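PDB 4OM9: serine protease pet from Escherichia coli, which acts as a secreted autotransporter enterotoxin, a serine peptidase that probably cleaves alpha-fodrin inside host cells. Local coordinates for residues V70-K75 with G99-I104; S208-Y213 with G226-I231; G731-E736 with A747-D752. All coordinates share one frame; numbering follows the deposited sequence.

Interaction 1: V70-K75 with G99-I104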
loop_
_atom_site.group_PDB
_atom_site.type_symbol
_atom_site.label_atom_id
_atom_site.label_comp_id
_atom_site.label_asym_id
_atom_site.label_seq_id
_atom_site.Cartn_x
_atom_site.Cartn_y
_atom_site.Cartn_z
ATOM N N VAL A 70 -37.218 5.172 14.797
ATOM C CA VAL A 70 -38.603 4.803 14.890
ATOM C C VAL A 70 -39.132 5.394 16.198
ATOM O O VAL A 70 -38.328 5.711 17.089
ATOM C CB VAL A 70 -38.751 3.270 14.778
ATOM C CG1 VAL A 70 -39.383 2.659 16.004
ATOM C CG2 VAL A 70 -39.466 2.934 13.500
ATOM N N ALA A 71 -40.449 5.610 16.273
ATOM C CA ALA A 71 -41.073 6.357 17.379
ATOM C C ALA A 71 -41.119 5.581 18.689
ATOM O O ALA A 71 -40.821 6.142 19.744
ATOM C CB ALA A 71 -42.511 6.812 16.996
ATOM N N HIS A 72 -41.488 4.301 18.633
ATOM C CA HIS A 72 -41.631 3.520 19.862
ATOM C C HIS A 72 -40.271 3.051 20.382
ATOM O O HIS A 72 -40.192 2.212 21.283
ATOM C CB HIS A 72 -42.590 2.331 19.656
ATOM C CG HIS A 72 -41.988 1.151 18.950
ATOM N ND1 HIS A 72 -41.752 1.130 17.593
ATOM C CD2 HIS A 72 -41.623 -0.069 19.414
ATOM C CE1 HIS A 72 -41.246 -0.045 17.250
ATOM N NE2 HIS A 72 -41.159 -0.788 18.337
ATOM N N ASN A 73 -39.205 3.610 19.815
ATOM C CA ASN A 73 -37.866 3.452 20.368
ATOM C C ASN A 73 -37.645 4.427 21.522
ATOM O O ASN A 73 -36.608 4.397 22.187
ATOM C CB ASN A 73 -36.799 3.657 19.291
ATOM C CG ASN A 73 -36.089 2.364 18.920
ATOM O OD1 ASN A 73 -36.523 1.274 19.297
ATOM N ND2 ASN A 73 -34.990 2.482 18.176
ATOM N N ALA A 74 -38.624 5.298 21.748
ATOM C CA ALA A 74 -38.600 6.191 22.895
ATOM C C ALA A 74 -38.721 5.381 24.180
ATOM O O ALA A 74 -38.041 5.658 25.167
ATOM C CB ALA A 74 -39.715 7.217 22.799
ATOM N N LYS A 75 -39.587 4.371 24.150
ATOM C CA LYS A 75 -39.792 3.474 25.286
ATOM C C LYS A 75 -38.548 2.637 25.580
ATOM O O LYS A 75 -38.245 2.334 26.737
ATOM C CB LYS A 75 -40.984 2.550 25.026
ATOM C CG LYS A 75 -42.220 3.265 24.502
ATOM C CD LYS A 75 -43.402 2.311 24.356
ATOM C CE LYS A 75 -43.061 1.130 23.459
ATOM N NZ LYS A 75 -44.278 0.368 23.054
ATOM N N GLY A 99 -48.020 8.664 12.976
ATOM C CA GLY A 99 -48.816 7.477 13.258
ATOM C C GLY A 99 -48.228 6.196 12.665
ATOM O O GLY A 99 -48.431 5.090 13.178
ATOM N N ASN A 100 -47.487 6.351 11.577
ATOM C CA ASN A 100 -46.797 5.241 10.950
ATOM C C ASN A 100 -45.440 4.920 11.627
ATOM O O ASN A 100 -44.651 4.135 11.076
ATOM C CB ASN A 100 -46.586 5.543 9.461
ATOM C CG ASN A 100 -46.503 4.278 8.604
ATOM O OD1 ASN A 100 -47.214 3.287 8.837
ATOM N ND2 ASN A 100 -45.633 4.319 7.597
ATOM N N ASP A 101 -45.192 5.542 12.794
ATOM C CA ASP A 101 -44.074 5.200 13.700
ATOM C C ASP A 101 -42.779 5.870 13.242
ATOM O O ASP A 101 -41.675 5.502 13.657
ATOM C CB ASP A 101 -43.903 3.669 13.809
ATOM C CG ASP A 101 -42.866 3.240 14.848
ATOM O OD1 ASP A 101 -42.684 3.936 15.862
ATOM O OD2 ASP A 101 -42.229 2.176 14.649
ATOM N N PHE A 102 -42.919 6.886 12.399
ATOM C CA PHE A 102 -41.755 7.592 11.909
ATOM C C PHE A 102 -41.266 8.577 12.971
ATOM O O PHE A 102 -42.069 9.176 13.694
ATOM C CB PHE A 102 -42.071 8.311 10.600
ATOM C CG PHE A 102 -40.944 9.154 10.099
ATOM C CD1 PHE A 102 -39.845 8.570 9.470
ATOM C CD2 PHE A 102 -40.964 10.534 10.279
ATOM C CE1 PHE A 102 -38.795 9.343 9.014
ATOM C CE2 PHE A 102 -39.913 11.330 9.831
ATOM C CZ PHE A 102 -38.816 10.737 9.204
ATOM N N SER A 103 -39.946 8.744 13.056
ATOM C CA SER A 103 -39.363 9.709 13.973
ATOM C C SER A 103 -38.189 10.460 13.357
ATOM O O SER A 103 -37.196 9.857 12.973
ATOM C CB SER A 103 -38.914 9.026 15.262
ATOM O OG SER A 103 -38.352 9.985 16.157
ATOM N N ILE A 104 -38.325 11.782 13.267
ATOM C CA ILE A 104 -37.225 12.671 12.895
ATOM C C ILE A 104 -36.753 13.403 14.148
ATOM O O ILE A 104 -37.541 14.012 14.891
ATOM C CB ILE A 104 -37.617 13.677 11.793
ATOM C CG1 ILE A 104 -36.489 14.681 11.549
ATOM C CG2 ILE A 104 -38.850 14.424 12.168
ATOM C CD1 ILE A 104 -35.211 14.071 11.003
HETATM O O HOH W 1 -37.919 8.214 18.765
#
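The imidazole of H72 meets the carboxylate of D101 with its edge, the ND1 corner leading and both carboxylate oxygens close to the ring plane, while the two planes stand 41° apart. ND1 donates to D101 OD2 at 3.2 Å, on the syn side of that oxygen but 31° out of the carboxylate plane; the straighter line from ND1 to D101 OD1, at 3.4 Å, is a weak bond. D101 OD1 is chiefly held by backbone. The N-H of H72 comes to it at 3.0 Å, nearly along the C-O axis, and A71 N adds a weak, bent bond. A71 N also bonds to the carbonyl D101 O at 2.9 Å from above the carbonyl plane. With CG of D101 anti to the backbone N (chi1 -174°), the carboxylate starts out toward these amides. V70 crosses it obliquely, CG2 lying 3.1 Å from D101 OD2. Farther along, a water joins V70 O to S103 OG. The strongest partner of D101 OD2 lies outside the two segments, H229 ND1; together with the amides it fixes how the carboxylate is rotated. A buried aspartate steering the ND1 edge of a histidine is consistent with the His-Asp pair of a chymotrypsin-like protease of clan PA, in which the acid orients the imidazole.

Interaction 2: S208-Y213 with G226-I231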
loop_
_atom_site.group_PDB
_atom_site.type_symbol
_atom_site.label_atom_id
_atom_site.label_comp_id
_atom_site.label_asym_id
_atom_site.label_seq_id
_atom_site.Cartn_x
_atom_site.Cartn_y
_atom_site.Cartn_z
ATOM N N SER A 208 -34.801 -2.644 16.067
ATOM C CA SER A 208 -35.895 -1.729 15.789
ATOM C C SER A 208 -35.346 -0.304 15.721
ATOM O O SER A 208 -34.550 0.100 16.566
ATOM C CB SER A 208 -36.985 -1.866 16.855
ATOM O OG SER A 208 -37.923 -0.800 16.793
ATOM N N GLY A 209 -35.724 0.430 14.682
ATOM C CA GLY A 209 -35.209 1.772 14.483
ATOM C C GLY A 209 -34.049 1.881 13.490
ATOM O O GLY A 209 -33.781 2.988 12.992
ATOM N N SER A 210 -33.367 0.762 13.192
ATOM C CA SER A 210 -32.149 0.805 12.372
ATOM C C SER A 210 -32.510 1.160 10.935
ATOM O O SER A 210 -33.628 0.898 10.498
ATOM C CB SER A 210 -31.377 -0.528 12.437
ATOM O OG SER A 210 -32.164 -1.660 12.072
ATOM N N GLY A 211 -31.587 1.781 10.214
ATOM C CA GLY A 211 -31.858 2.260 8.872
ATOM C C GLY A 211 -31.802 1.173 7.794
ATOM O O GLY A 211 -31.017 0.233 7.864
ATOM N N VAL A 212 -32.686 1.311 6.810
ATOM C CA VAL A 212 -32.853 0.358 5.737
ATOM C C VAL A 212 -32.482 1.074 4.443
ATOM O O VAL A 212 -32.953 2.188 4.186
ATOM C CB VAL A 212 -34.312 -0.173 5.689
ATOM C CG1 VAL A 212 -34.543 -1.040 4.460
ATOM C CG2 VAL A 212 -34.659 -0.927 6.982
ATOM N N TYR A 213 -31.626 0.458 3.635
ATOM C CA TYR A 213 -31.068 1.147 2.476
ATOM C C TYR A 213 -31.479 0.515 1.165
ATOM O O TYR A 213 -31.693 -0.693 1.062
ATOM C CB TYR A 213 -29.532 1.192 2.541
ATOM C CG TYR A 213 -28.978 2.002 3.686
ATOM C CD1 TYR A 213 -28.857 1.442 4.955
ATOM C CD2 TYR A 213 -28.553 3.321 3.502
ATOM C CE1 TYR A 213 -28.345 2.174 6.013
ATOM C CE2 TYR A 213 -28.033 4.063 4.557
ATOM C CZ TYR A 213 -27.942 3.479 5.809
ATOM O OH TYR A 213 -27.447 4.169 6.888
ATOM N N GLY A 226 -35.975 3.848 4.783
ATOM C CA GLY A 226 -36.741 4.143 5.978
ATOM C C GLY A 226 -36.051 3.537 7.183
ATOM O O GLY A 226 -34.844 3.319 7.156
ATOM N N THR A 227 -36.832 3.240 8.221
ATOM C CA THR A 227 -36.300 2.773 9.494
ATOM C C THR A 227 -37.091 1.571 9.971
ATOM O O THR A 227 -38.317 1.473 9.757
ATOM C CB THR A 227 -36.333 3.889 10.578
ATOM O OG1 THR A 227 -37.651 4.442 10.662
ATOM C CG2 THR A 227 -35.400 4.983 10.198
ATOM N N THR A 228 -36.402 0.656 10.633
ATOM C CA THR A 228 -36.996 -0.638 10.933
ATOM C C THR A 228 -38.071 -0.585 12.015
ATOM O O THR A 228 -37.807 -0.189 13.148
ATOM C CB THR A 228 -35.917 -1.619 11.345
ATOM O OG1 THR A 228 -34.983 -1.726 10.275
ATOM C CG2 THR A 228 -36.506 -2.982 11.650
ATOM N N HIS A 229 -39.273 -1.031 11.657
ATOM C CA HIS A 229 -40.445 -0.945 12.545
ATOM C C HIS A 229 -40.743 -2.201 13.358
ATOM O O HIS A 229 -41.035 -2.114 14.548
ATOM C CB HIS A 229 -41.695 -0.600 11.752
ATOM C CG HIS A 229 -42.951 -0.700 12.557
ATOM N ND1 HIS A 229 -43.377 0.305 13.400
ATOM C CD2 HIS A 229 -43.870 -1.688 12.663
ATOM C CE1 HIS A 229 -44.499 -0.057 13.987
ATOM N NE2 HIS A 229 -44.824 -1.266 13.556
ATOM N N GLY A 230 -40.720 -3.366 12.716
ATOM C CA GLY A 230 -41.001 -4.609 13.424
ATOM C C GLY A 230 -40.958 -5.856 12.566
ATOM O O GLY A 230 -40.660 -5.778 11.379
ATOM N N ILE A 231 -41.260 -7.004 13.170
ATOM C CA ILE A 231 -41.243 -8.276 12.456
ATOM C C ILE A 231 -42.527 -9.105 12.613
ATOM O O ILE A 231 -43.299 -8.911 13.550
ATOM C CB ILE A 231 -40.054 -9.170 12.904
ATOM C CG1 ILE A 231 -40.385 -9.926 14.196
ATOM C CG2 ILE A 231 -38.771 -8.350 13.051
ATOM C CD1 ILE A 231 -40.572 -9.037 15.399
#
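The carbonyl oxygen S210 O is gripped twice by one residue, T228. Its backbone T228 N donates at 2.8 Å, tilted 15° from the carbonyl plane, and its hydroxyl T228 OG1 donates at 3.0 Å from well above that plane. A third, softer contact comes from the CA-H of T227. This is the open end of a beta hairpin built from strands 211-216 and 221-232, part of the antiparallel sheet of a chymotrypsin-like domain. T228 can bond twice because OG1 is anti to its own carbonyl carbon (chi1 -59°), beside the backbone N, which brings hydroxyl and amide to the same acceptor.

Away from this double grip the backbones continue to pair. G209 N reaches T228 O at 2.7 Å, in the carbonyl plane and on a lone pair. In the other direction G211 and T227 form a non-hydrogen-bonded pair, followed by the hydrogen-bonded pair V212 and G226, where V212 N donates to G226 O at 3.0 Å and the return bond is weak. G209 sits at a positive phi of 98°, a conformation in which a side chain would jam against the preceding carbonyl oxygen.

S208 to S210 form the Ser-Gly-Ser of a GDSGS sequence, so S208 is probably the nucleophile, as in relatives of clan PA; the bonds to T228 would hold the loop behind it. On the strand, H229 and G230 both face Y241 in a classic beta bulge. R149 touches S210, V212 and T228 together. The side chains of V212 and T228 cross at about a right angle, with V212 CG2 3.4 Å from T228 OG1.

Interaction 3: G731-E736 with A747-D752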
loop_
_atom_site.group_PDB
_atom_site.type_symbol
_atom_site.label_atom_id
_atom_site.label_comp_id
_atom_site.label_asym_id
_atom_site.label_seq_id
_atom_site.Cartn_x
_atom_site.Cartn_y
_atom_site.Cartn_z
ATOM N N GLY A 731 35.189 -7.951 -5.323
ATOM C CA GLY A 731 35.211 -9.122 -4.462
ATOM C C GLY A 731 34.570 -10.324 -5.128
ATOM O O GLY A 731 34.370 -11.371 -4.498
ATOM N N TYR A 732 34.249 -10.156 -6.409
ATOM C CA TYR A 732 33.668 -11.196 -7.252
ATOM C C TYR A 732 32.196 -11.418 -6.905
ATOM O O TYR A 732 31.663 -10.822 -5.962
ATOM C CB TYR A 732 34.423 -12.545 -7.135
ATOM C CG TYR A 732 35.948 -12.511 -7.020
ATOM C CD1 TYR A 732 36.696 -11.416 -7.449
ATOM C CD2 TYR A 732 36.634 -13.602 -6.488
ATOM C CE1 TYR A 732 38.077 -11.401 -7.330
ATOM C CE2 TYR A 732 38.012 -13.597 -6.373
ATOM C CZ TYR A 732 38.728 -12.494 -6.793
ATOM O OH TYR A 732 40.099 -12.489 -6.681
ATOM N N GLU A 733 31.534 -12.266 -7.687
ATOM C CA GLU A 733 30.197 -12.729 -7.345
ATOM C C GLU A 733 30.224 -14.219 -7.058
ATOM O O GLU A 733 31.017 -14.965 -7.643
ATOM C CB GLU A 733 29.189 -12.414 -8.452
ATOM C CG GLU A 733 29.768 -12.290 -9.829
ATOM C CD GLU A 733 29.828 -10.852 -10.310
ATOM O OE1 GLU A 733 28.944 -10.040 -9.926
ATOM O OE2 GLU A 733 30.772 -10.542 -11.083
ATOM N N LEU A 734 29.358 -14.643 -6.146
ATOM C CA LEU A 734 29.315 -16.020 -5.676
ATOM C C LEU A 734 27.876 -16.533 -5.715
ATOM O O LEU A 734 26.954 -15.860 -5.252
ATOM C CB LEU A 734 29.914 -16.116 -4.261
ATOM C CG LEU A 734 29.493 -17.172 -3.234
ATOM C CD1 LEU A 734 29.670 -18.569 -3.768
ATOM C CD2 LEU A 734 30.260 -17.011 -1.920
ATOM N N THR A 735 27.685 -17.721 -6.282
ATOM C CA THR A 735 26.347 -18.284 -6.432
ATOM C C THR A 735 26.110 -19.408 -5.412
ATOM O O THR A 735 26.991 -20.231 -5.169
ATOM C CB THR A 735 26.126 -18.786 -7.865
ATOM O OG1 THR A 735 26.548 -17.773 -8.791
ATOM C CG2 THR A 735 24.664 -19.093 -8.100
ATOM N N GLU A 736 24.912 -19.431 -4.827
ATOM C CA GLU A 736 24.664 -20.137 -3.566
ATOM C C GLU A 736 23.620 -21.255 -3.598
ATOM O O GLU A 736 23.439 -21.955 -2.605
ATOM C CB GLU A 736 24.241 -19.119 -2.500
ATOM C CG GLU A 736 25.256 -18.032 -2.240
ATOM C CD GLU A 736 26.347 -18.464 -1.276
ATOM O OE1 GLU A 736 26.662 -17.677 -0.358
ATOM O OE2 GLU A 736 26.900 -19.581 -1.436
ATOM N N ALA A 747 25.944 -5.545 -21.819
ATOM C CA ALA A 747 26.435 -5.595 -20.458
ATOM C C ALA A 747 27.919 -5.943 -20.446
ATOM O O ALA A 747 28.330 -6.924 -21.056
ATOM C CB ALA A 747 25.651 -6.613 -19.656
ATOM N N SER A 748 28.717 -5.146 -19.748
ATOM C CA SER A 748 30.135 -5.439 -19.583
ATOM C C SER A 748 30.439 -5.757 -18.120
ATOM O O SER A 748 30.419 -4.874 -17.275
ATOM C CB SER A 748 30.983 -4.266 -20.066
ATOM O OG SER A 748 32.353 -4.502 -19.809
ATOM N N VAL A 749 30.722 -7.023 -17.834
ATOM C CA VAL A 749 30.784 -7.521 -16.465
ATOM C C VAL A 749 32.193 -7.908 -16.037
ATOM O O VAL A 749 32.797 -8.818 -16.605
ATOM C CB VAL A 749 29.877 -8.750 -16.291
ATOM C CG1 VAL A 749 29.889 -9.232 -14.849
ATOM C CG2 VAL A 749 28.474 -8.432 -16.751
ATOM N N THR A 750 32.709 -7.227 -15.018
ATOM C CA THR A 750 34.045 -7.517 -14.509
ATOM C C THR A 750 33.933 -8.138 -13.116
ATOM O O THR A 750 33.013 -7.825 -12.364
ATOM C CB THR A 750 34.927 -6.231 -14.470
ATOM O OG1 THR A 750 35.033 -5.680 -15.789
ATOM C CG2 THR A 750 36.332 -6.524 -13.952
ATOM N N GLY A 751 34.857 -9.033 -12.782
ATOM C CA GLY A 751 34.902 -9.629 -11.459
ATOM C C GLY A 751 34.604 -11.110 -11.511
ATOM O O GLY A 751 33.651 -11.530 -12.170
ATOM N N ASP A 752 35.415 -11.897 -10.809
ATOM C CA ASP A 752 35.348 -13.356 -10.901
ATOM C C ASP A 752 33.989 -13.877 -10.460
ATOM O O ASP A 752 33.260 -13.203 -9.742
ATOM C CB ASP A 752 36.452 -14.002 -10.059
ATOM C CG ASP A 752 37.842 -13.526 -10.449
ATOM O OD1 ASP A 752 38.065 -13.237 -11.640
ATOM O OD2 ASP A 752 38.711 -13.435 -9.561
#
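Y732 lies side by side with D752, both side chains pointing the same way, and the tyrosine can be followed atom by atom. Its CB starts very close to the backbone oxygen D752 O. The ring carbon CG then rests on D752 CB at 3.4 Å, and CD2 meets the same methylene at 3.6 Å, while CD1 already looks to the carboxylate. Beyond them CE1 and CE2 both have D752 OD2 as their neighbour, at 3.1 and 3.3 Å. CZ comes closer still to that oxygen, a spacing too short to be taken literally at this resolution. The hydroxyl OH ends 3.3 Å from D752 OD2 at a poor angle, so no hydrogen bond joins them. One face of the ring is thus covered by the aspartate: CB makes a CH-pi contact 19° off the ring normal, and OD2 sits above the plane, offset toward the rim. CG of Y732 lies anti to its carbonyl carbon (chi1 -39°), on the side of D752 CB; the turn of the ring is set by chi2.

The next residue supplies the backbone bond of the contact. E733 N donates to D752 O at 2.8 Å, nearly along the C=O axis. The E733 side chain, bent at chi2, turns back so that OE2 stops 3.2 Å from G751 O, two acceptors and not a hydrogen bond as they stand; the closeness might raise the glutamate's pKa. G751 O has its own donor, Y790 OH. OE2 of E733 also comes within loose contact, 4.1 Å, of V749 CG1.

Strand 733-735 runs parallel to 703-705 on one coil and to part of 747-755 on the following one. Parallel stacking of successive coils in this way is typical of the right-handed beta-helix of autotransporter passenger domains.

Interactions 1 and 2 come first along the chain and belong to one protease domain, their centres 10 Å apart. They touch directly through a probable hydrogen bond from H229 ND1 to D101 OD2, its 2.5 Å doubtfully short, and N73 ND2 bonds to S208 O. One contact belongs to the five-strand sheet holding 66-70 and 102-107, the other to the sheet holding 211-216 and 221-232; H72 and S208 meet between them, consistent with the triad at the cleft between the two beta-barrels of a chymotrypsin-like protease. Interaction 3 follows much later, in the beta-helical stalk, across the chain's centre, its centre about 79 and 71 Å from theirs. Presumed catalytic head and this stalk region are well separated.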